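Local coordinates for protein cytochrome P450 monooxygenase (Rhodococcus sp. ECU0066, PDB 6KBH) that probably acts as a self-sufficient monooxygenase, passing electrons through bound FMN and a [2Fe-2S] cluster to a heme where oxygen is activated, at residues A[477-482]-A[490-495]; A[483-488]-A[535-540]; A[612-617]-A[633-638]. All blocks are in the same frame, centred on the assembly; numbering follows the deposited sequence.

Interaction 1: residues A[477-482]-A[490-495]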
# COMPACT_ATOMS: atom_id res chain seq x y z
N MET A 477 7.67 19.28 0.52
CA MET A 477 7.99 20.68 0.70
C MET A 477 9.48 20.93 0.53
O MET A 477 10.30 20.00 0.47
CB MET A 477 7.52 21.18 2.07
CG MET A 477 6.02 21.14 2.30
SD MET A 477 5.63 21.01 4.04
CE MET A 477 4.85 22.54 4.32
N ALA A 478 9.84 22.21 0.46
CA ALA A 478 11.21 22.64 0.29
C ALA A 478 11.66 23.40 1.53
O ALA A 478 10.86 24.10 2.17
CB ALA A 478 11.38 23.52 -0.96
N VAL A 479 12.93 23.25 1.87
CA VAL A 479 13.52 23.93 3.01
C VAL A 479 14.04 25.29 2.54
O VAL A 479 15.00 25.36 1.76
CB VAL A 479 14.63 23.10 3.67
CG1 VAL A 479 15.61 22.56 2.63
CG2 VAL A 479 15.34 23.91 4.73
N SER A 480 13.40 26.36 3.00
CA SER A 480 13.80 27.71 2.61
C SER A 480 14.81 28.34 3.56
O SER A 480 15.43 29.34 3.19
CB SER A 480 12.57 28.61 2.52
OG SER A 480 11.87 28.64 3.76
N GLY A 481 14.97 27.79 4.76
CA GLY A 481 15.92 28.36 5.69
C GLY A 481 16.24 27.51 6.90
O GLY A 481 15.36 26.85 7.46
N LEU A 482 17.51 27.53 7.31
CA LEU A 482 17.98 26.86 8.52
C LEU A 482 18.53 27.91 9.47
O LEU A 482 19.45 28.65 9.10
CB LEU A 482 19.07 25.83 8.21
CG LEU A 482 18.72 24.63 7.33
CD1 LEU A 482 17.30 24.20 7.61
CD2 LEU A 482 18.93 24.95 5.86
N LEU A 490 18.22 23.25 15.38
CA LEU A 490 17.90 24.00 14.17
C LEU A 490 16.46 24.46 14.21
O LEU A 490 15.59 23.80 14.79
CB LEU A 490 18.07 23.20 12.87
CG LEU A 490 19.36 22.58 12.35
CD1 LEU A 490 20.47 23.62 12.17
CD2 LEU A 490 19.75 21.49 13.27
N LEU A 491 16.20 25.58 13.55
CA LEU A 491 14.84 25.97 13.19
C LEU A 491 14.72 25.85 11.67
O LEU A 491 15.38 26.58 10.93
CB LEU A 491 14.53 27.39 13.65
CG LEU A 491 13.07 27.80 13.43
CD1 LEU A 491 12.12 26.92 14.24
CD2 LEU A 491 12.84 29.27 13.74
N ILE A 492 13.88 24.92 11.22
CA ILE A 492 13.71 24.66 9.80
C ILE A 492 12.45 25.37 9.32
O ILE A 492 11.39 25.27 9.96
CB ILE A 492 13.63 23.15 9.51
CG1 ILE A 492 14.86 22.44 10.05
CG2 ILE A 492 13.51 22.91 8.02
CD1 ILE A 492 14.81 20.94 9.87
N THR A 493 12.56 26.08 8.20
CA THR A 493 11.43 26.71 7.54
C THR A 493 11.10 25.90 6.30
O THR A 493 11.92 25.80 5.38
CB THR A 493 11.74 28.16 7.17
OG1 THR A 493 13.09 28.24 6.70
CG2 THR A 493 11.60 29.06 8.38
N LEU A 494 9.90 25.31 6.27
CA LEU A 494 9.51 24.40 5.21
C LEU A 494 8.44 25.04 4.33
O LEU A 494 7.37 25.43 4.83
CB LEU A 494 9.02 23.07 5.79
CG LEU A 494 10.18 22.21 6.29
CD1 LEU A 494 9.68 20.96 6.99
CD2 LEU A 494 11.13 21.87 5.15
N ARG A 495 8.72 25.13 3.04
CA ARG A 495 7.90 25.80 2.04
C ARG A 495 7.20 24.77 1.15
O ARG A 495 7.83 23.81 0.70
CB ARG A 495 8.76 26.70 1.14
CG ARG A 495 9.21 27.98 1.77
CD ARG A 495 8.05 28.93 1.88
NE ARG A 495 8.31 29.94 2.89
CZ ARG A 495 8.87 31.13 2.68
NH1 ARG A 495 9.22 31.52 1.46
NH2 ARG A 495 9.05 31.93 3.72
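A beta bulge interrupts this antiparallel hairpin, with Ser480 and Gly481 together facing Thr493. Before the bulge, Ala478 and Arg495 form a hydrogen-bonded pair. Ala478 N reaches Arg495 O at 2.6 Å, and Arg495 N returns a bond to Ala478 O that is almost straight, 177°. At the bulge, Ser480 N donates to Thr493 O at 2.9 Å. Gly481 O then takes two donors, Thr493 N at 3.0 Å and Thr493 OG1 at 2.8 Å. The hydroxyl can do this because chi1 of 40° sets OG1 between the backbone N and the carbonyl carbon. A valine here would probably leave Gly481 O with only the backbone donor of the two and weaken the hold on the bulge. On the face of Val479, Leu482, Ile492 and Leu494 the contacts are apolar. Val479 CG2 meets Ile492 CG2 at 3.9 Å, and Leu482 lies beside Ile492. Arg495 CG packs on Ser480 CB at 3.5 Å, and Ser480 OG lies above one guanidinium face, toward its rim. The hairpin lies within the antiparallel sheet of the flavin-binding domain. Strand 560-567 flanks 475-486, strand 533-536 flanks 489-496, and Ile492 rests on Ile551 of helix 547-554.

Interaction 2: residues A[483-488]-A[535-540]. With FMN (flavin mononucleotide), chain B.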
# COMPACT_ATOMS: atom_id res chain seq x y z
N GLU A 483 17.99 27.97 10.68
CA GLU A 483 18.42 28.95 11.68
C GLU A 483 18.77 28.24 12.97
O GLU A 483 18.02 27.37 13.44
CB GLU A 483 17.34 30.00 11.93
CG GLU A 483 17.67 30.96 13.07
CD GLU A 483 16.65 32.06 13.23
OE1 GLU A 483 15.75 32.18 12.36
OE2 GLU A 483 16.74 32.82 14.21
N SER A 484 19.92 28.60 13.55
CA SER A 484 20.34 28.08 14.84
C SER A 484 19.79 28.99 15.93
O SER A 484 20.17 30.16 16.02
CB SER A 484 21.86 27.99 14.91
OG SER A 484 22.32 27.87 16.25
N ILE A 485 18.89 28.46 16.76
CA ILE A 485 18.26 29.22 17.83
C ILE A 485 18.64 28.70 19.20
O ILE A 485 18.16 29.23 20.22
CB ILE A 485 16.72 29.24 17.68
CG1 ILE A 485 16.20 27.84 17.33
CG2 ILE A 485 16.30 30.24 16.61
CD1 ILE A 485 14.71 27.70 17.45
N ALA A 486 19.49 27.67 19.27
CA ALA A 486 20.05 27.13 20.50
C ALA A 486 21.17 26.19 20.08
O ALA A 486 21.31 25.86 18.90
CB ALA A 486 19.01 26.41 21.35
N ASP A 487 21.97 25.76 21.05
CA ASP A 487 23.02 24.80 20.74
C ASP A 487 22.40 23.45 20.41
O ASP A 487 21.55 22.95 21.15
CB ASP A 487 24.00 24.67 21.91
CG ASP A 487 24.29 26.01 22.57
OD1 ASP A 487 24.96 26.85 21.94
OD2 ASP A 487 23.86 26.22 23.72
N ASP A 488 22.80 22.89 19.27
CA ASP A 488 22.31 21.60 18.78
C ASP A 488 20.82 21.63 18.43
O ASP A 488 20.15 20.60 18.46
CB ASP A 488 22.59 20.48 19.80
CG ASP A 488 24.08 20.29 20.06
OD1 ASP A 488 24.86 20.35 19.09
OD2 ASP A 488 24.46 20.09 21.23
N GLN A 535 7.07 25.45 10.47
CA GLN A 535 8.35 25.63 11.14
C GLN A 535 8.51 24.57 12.22
O GLN A 535 7.61 24.38 13.05
CB GLN A 535 8.48 27.03 11.75
CG GLN A 535 9.30 28.00 10.92
CD GLN A 535 9.40 29.37 11.54
OE1 GLN A 535 8.63 29.72 12.43
NE2 GLN A 535 10.35 30.17 11.07
N VAL A 536 9.65 23.89 12.21
CA VAL A 536 10.00 22.91 13.22
C VAL A 536 11.39 23.24 13.75
O VAL A 536 12.21 23.84 13.05
CB VAL A 536 9.95 21.47 12.68
CG1 VAL A 536 8.52 21.07 12.37
CG2 VAL A 536 10.82 21.34 11.43
N ALA A 537 11.65 22.83 14.99
CA ALA A 537 12.91 23.14 15.66
C ALA A 537 13.55 21.84 16.15
O ALA A 537 13.37 21.46 17.30
CB ALA A 537 12.70 24.12 16.80
N VAL A 538 14.33 21.18 15.29
CA VAL A 538 14.86 19.86 15.62
C VAL A 538 16.10 19.98 16.50
O VAL A 538 16.96 20.84 16.29
CB VAL A 538 15.17 19.08 14.33
CG1 VAL A 538 16.18 19.83 13.49
CG2 VAL A 538 15.67 17.68 14.66
N LEU A 539 16.18 19.12 17.51
CA LEU A 539 17.34 19.03 18.39
C LEU A 539 18.25 17.89 17.94
O LEU A 539 17.78 16.81 17.56
CB LEU A 539 16.91 18.81 19.85
CG LEU A 539 17.88 18.11 20.81
CD1 LEU A 539 19.12 18.95 21.07
CD2 LEU A 539 17.19 17.75 22.12
N HIS A 540 19.56 18.13 17.99
CA HIS A 540 20.56 17.08 17.77
C HIS A 540 20.57 16.19 19.00
O HIS A 540 21.21 16.52 20.00
CB HIS A 540 21.94 17.66 17.52
CG HIS A 540 22.82 16.81 16.66
ND1 HIS A 540 22.98 15.45 16.87
CD2 HIS A 540 23.62 17.12 15.61
CE1 HIS A 540 23.82 14.97 15.97
NE2 HIS A 540 24.23 15.96 15.20
N1 FMN B . 8.26 12.72 18.73
C2 FMN B . 6.96 12.39 18.71
O2 FMN B . 6.63 11.16 18.80
N3 FMN B . 5.98 13.31 18.60
C4 FMN B . 6.32 14.61 18.51
O4 FMN B . 5.36 15.56 18.40
C4A FMN B . 7.66 14.98 18.53
N5 FMN B . 7.98 16.29 18.43
C5A FMN B . 9.28 16.63 18.45
C6 FMN B . 9.57 17.98 18.35
C7 FMN B . 10.88 18.39 18.36
C7M FMN B . 11.07 19.92 18.24
C8 FMN B . 11.93 17.46 18.48
C8M FMN B . 13.39 17.87 18.49
C9 FMN B . 11.62 16.11 18.59
C9A FMN B . 10.29 15.68 18.57
N10 FMN B . 9.97 14.37 18.67
C10 FMN B . 8.65 14.01 18.64
C1' FMN B . 11.01 13.30 18.76
C2' FMN B . 11.50 12.86 17.41
O2' FMN B . 10.57 12.19 16.67
C3' FMN B . 12.72 11.99 17.53
O3' FMN B . 12.53 10.86 18.35
C4' FMN B . 13.94 12.80 18.02
O4' FMN B . 14.20 14.03 17.46
C5' FMN B . 15.28 12.04 17.77
O5' FMN B . 15.42 11.35 16.50
P FMN B . 16.55 10.28 16.36
O1P FMN B . 16.20 9.30 15.27
O2P FMN B . 17.86 10.92 16.01
O3P FMN B . 16.68 9.58 17.68
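Asp488 meets Leu539 and His540 where the hairpin turn reaches the segment passing the flavin. This is the close end of the contact. His540 N donates to Asp488 O at 2.6 Å, nearly straight at 171°. The same oxygen also receives the CA-H of Leu539, with CA 3.2 Å from Asp488 O. Leu539 CG is anti to the backbone N (chi1 154°), and from there CD1 comes within 3.3 Å of Asp488 O. Two successive residues thus meet one carbonyl oxygen. Asp488 CB adds packing against His540 CB at 3.7 Å. The other end is loose. There Ile485 CD1 touches Ala537 CB at 4.2 Å. Residues 485-488 and 537-540 run roughly the same way, 24° apart. Asp488 and His540 meet at the more open edge, where Asp488 is exposed, while Ala537 at the other end is buried. Segment 535-540 also lines the FMN pocket. It passes the dimethylbenzene end of the flavin, with Ala537 O next to methyl C7M and Val538 CA 3.8 Å from methyl C8M. Strand 489-496 runs between the two segments, and its Leu491 packs on both Ile485 and Ala537. Val538 pairs through its backbone with Leu490 and leans on Tyr522 of strand 518-523. Helix 547-554 closes the far end: the rings of His540 and His552 meet, and the His540 side chain touches FMN-binding Ser548.

Interaction 3: residues A[612-617]-A[633-638]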
# COMPACT_ATOMS: atom_id res chain seq x y z
N ARG A 612 18.67 22.19 30.47
CA ARG A 612 20.01 21.99 31.01
C ARG A 612 20.80 23.30 31.03
O ARG A 612 21.60 23.53 31.95
CB ARG A 612 20.75 20.92 30.21
CG ARG A 612 21.16 21.33 28.80
CD ARG A 612 21.39 20.12 27.90
NE ARG A 612 22.62 19.40 28.23
CZ ARG A 612 23.82 19.69 27.71
NH1 ARG A 612 23.94 20.69 26.85
NH2 ARG A 612 24.88 18.99 28.07
N SER A 613 20.58 24.17 30.05
CA SER A 613 21.37 25.39 29.93
C SER A 613 20.52 26.47 29.27
O SER A 613 19.70 26.19 28.40
CB SER A 613 22.65 25.15 29.13
OG SER A 613 23.31 26.37 28.84
N ARG A 614 20.74 27.72 29.69
CA ARG A 614 20.03 28.83 29.07
C ARG A 614 20.50 29.05 27.63
O ARG A 614 19.72 29.52 26.79
CB ARG A 614 20.20 30.11 29.89
CG ARG A 614 19.25 31.22 29.45
CD ARG A 614 19.48 32.56 30.13
NE ARG A 614 19.10 32.61 31.54
CZ ARG A 614 19.96 32.76 32.54
NH1 ARG A 614 21.26 32.86 32.30
NH2 ARG A 614 19.52 32.80 33.79
N THR A 615 21.76 28.72 27.34
CA THR A 615 22.27 28.81 25.98
C THR A 615 21.56 27.82 25.06
O THR A 615 21.33 28.10 23.88
CB THR A 615 23.78 28.58 25.96
OG1 THR A 615 24.05 27.18 26.14
CG2 THR A 615 24.46 29.36 27.07
N SER A 616 21.23 26.64 25.59
CA SER A 616 20.62 25.56 24.83
C SER A 616 19.10 25.51 25.01
O SER A 616 18.49 24.48 24.74
CB SER A 616 21.24 24.22 25.22
OG SER A 616 20.92 23.89 26.56
N MET A 617 18.49 26.60 25.47
CA MET A 617 17.05 26.68 25.64
C MET A 617 16.49 27.59 24.56
O MET A 617 16.68 28.81 24.62
CB MET A 617 16.69 27.17 27.04
CG MET A 617 16.32 26.05 28.00
SD MET A 617 16.62 26.46 29.74
CE MET A 617 15.62 27.93 29.93
N VAL A 633 11.63 31.11 33.76
CA VAL A 633 12.75 30.32 33.27
C VAL A 633 13.46 29.69 34.45
O VAL A 633 13.48 30.24 35.55
CB VAL A 633 13.64 31.30 32.49
CG1 VAL A 633 13.85 32.50 33.38
CG2 VAL A 633 14.94 30.67 32.12
N TYR A 634 14.00 28.48 34.25
CA TYR A 634 14.75 27.78 35.30
C TYR A 634 15.88 26.99 34.68
O TYR A 634 15.82 25.75 34.60
CB TYR A 634 13.82 26.87 36.13
CG TYR A 634 12.52 27.51 36.47
CD1 TYR A 634 11.48 27.54 35.56
CD2 TYR A 634 12.35 28.18 37.68
CE1 TYR A 634 10.31 28.17 35.84
CE2 TYR A 634 11.18 28.82 37.97
CZ TYR A 634 10.16 28.80 37.03
OH TYR A 634 8.97 29.39 37.30
N PRO A 635 16.93 27.67 34.22
CA PRO A 635 18.03 26.97 33.57
C PRO A 635 18.82 26.18 34.60
O PRO A 635 19.01 26.65 35.73
CB PRO A 635 18.87 28.11 32.95
CG PRO A 635 18.04 29.38 33.07
CD PRO A 635 17.20 29.13 34.33
N GLY A 636 19.22 24.96 34.25
CA GLY A 636 19.90 24.12 35.21
C GLY A 636 21.32 24.57 35.51
O GLY A 636 21.76 24.53 36.66
N ASP A 637 22.05 25.00 34.47
CA ASP A 637 23.47 25.31 34.62
C ASP A 637 23.70 26.37 35.68
O ASP A 637 24.65 26.28 36.46
CB ASP A 637 24.05 25.76 33.28
CG ASP A 637 23.37 26.99 32.73
OD1 ASP A 637 22.19 27.22 33.06
OD2 ASP A 637 24.01 27.73 31.96
N GLU A 638 22.85 27.39 35.74
CA GLU A 638 23.04 28.43 36.75
C GLU A 638 22.76 27.88 38.14
O GLU A 638 23.38 28.30 39.12
CB GLU A 638 22.14 29.61 36.45
CG GLU A 638 22.38 30.15 35.07
CD GLU A 638 21.09 30.37 34.34
OE1 GLU A 638 20.09 30.69 35.01
OE2 GLU A 638 21.08 30.18 33.11
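Arg614 and Glu638 form a salt bridge between NH2 and OE1, 2.5 Å apart in the model. The side chains cross at about a right angle, and the carboxylate stacks over the guanidinium face, not in its plane, the planes 19° apart. The second oxygen, OE2, is modelled too close to CZ, so its exact place is doubtful. Pro635 also packs on the arginine, its CG lying over a face of the guanidinium and 3.7 Å from Arg614 NE. Deeper in, Met617 CE rests against Val633 CG2 at 3.6 Å. It also lies 4.2 Å from Pro635 CG. The chain of Met617 bends at chi3 (58°), which turns CE toward these two residues. The contact belongs to a beta-alpha-beta crossover, as in NAD-binding ferredoxin reductase domains. Strand 605-611 leads into loop 612-617, helix 620-625 follows, and strand 631-635 returns at the edge of the parallel sheet. Polar links join the loop to the residues following that strand. Asp637 N makes a weak, bent bond to Arg612 O at 3.0 Å. Ser613 OG lies 3.5 Å from Asp637 OD2, a weak contact at best. Within the loop, a type I beta turn runs from Arg614 to Met617, and Ser616 OG bonds to Ser613 O at 3.2 Å from above the carbonyl plane. Further out, Gly636 is backbone-bonded to Gly611, and Thr615 OG1 bonds to Asp487 of the flavin-binding domain.

Overall arrangement
From the N terminus, strand 475-486 comes first. Interaction 1 closes the hairpin to strand 489-496. Interaction 2 starts from the end of the first hairpin strand and its turn and closes a longer loop, to 535-540. The two cross along the chain, because 483-488 lies between the segments of interaction 1 and 535-540 beyond both. They also touch: Leu491 N probably bonds to Glu483 O, and Ile492 N to Val536 O, so both belong to one sheet. Interaction 3 follows in series and closes the crossover from 612-617 to 633-638 in the next domain. It does not touch interaction 1. It meets interaction 2 through Asp487 and Thr615, which tie the hairpin turn of the flavin domain to the parallel-sheet domain.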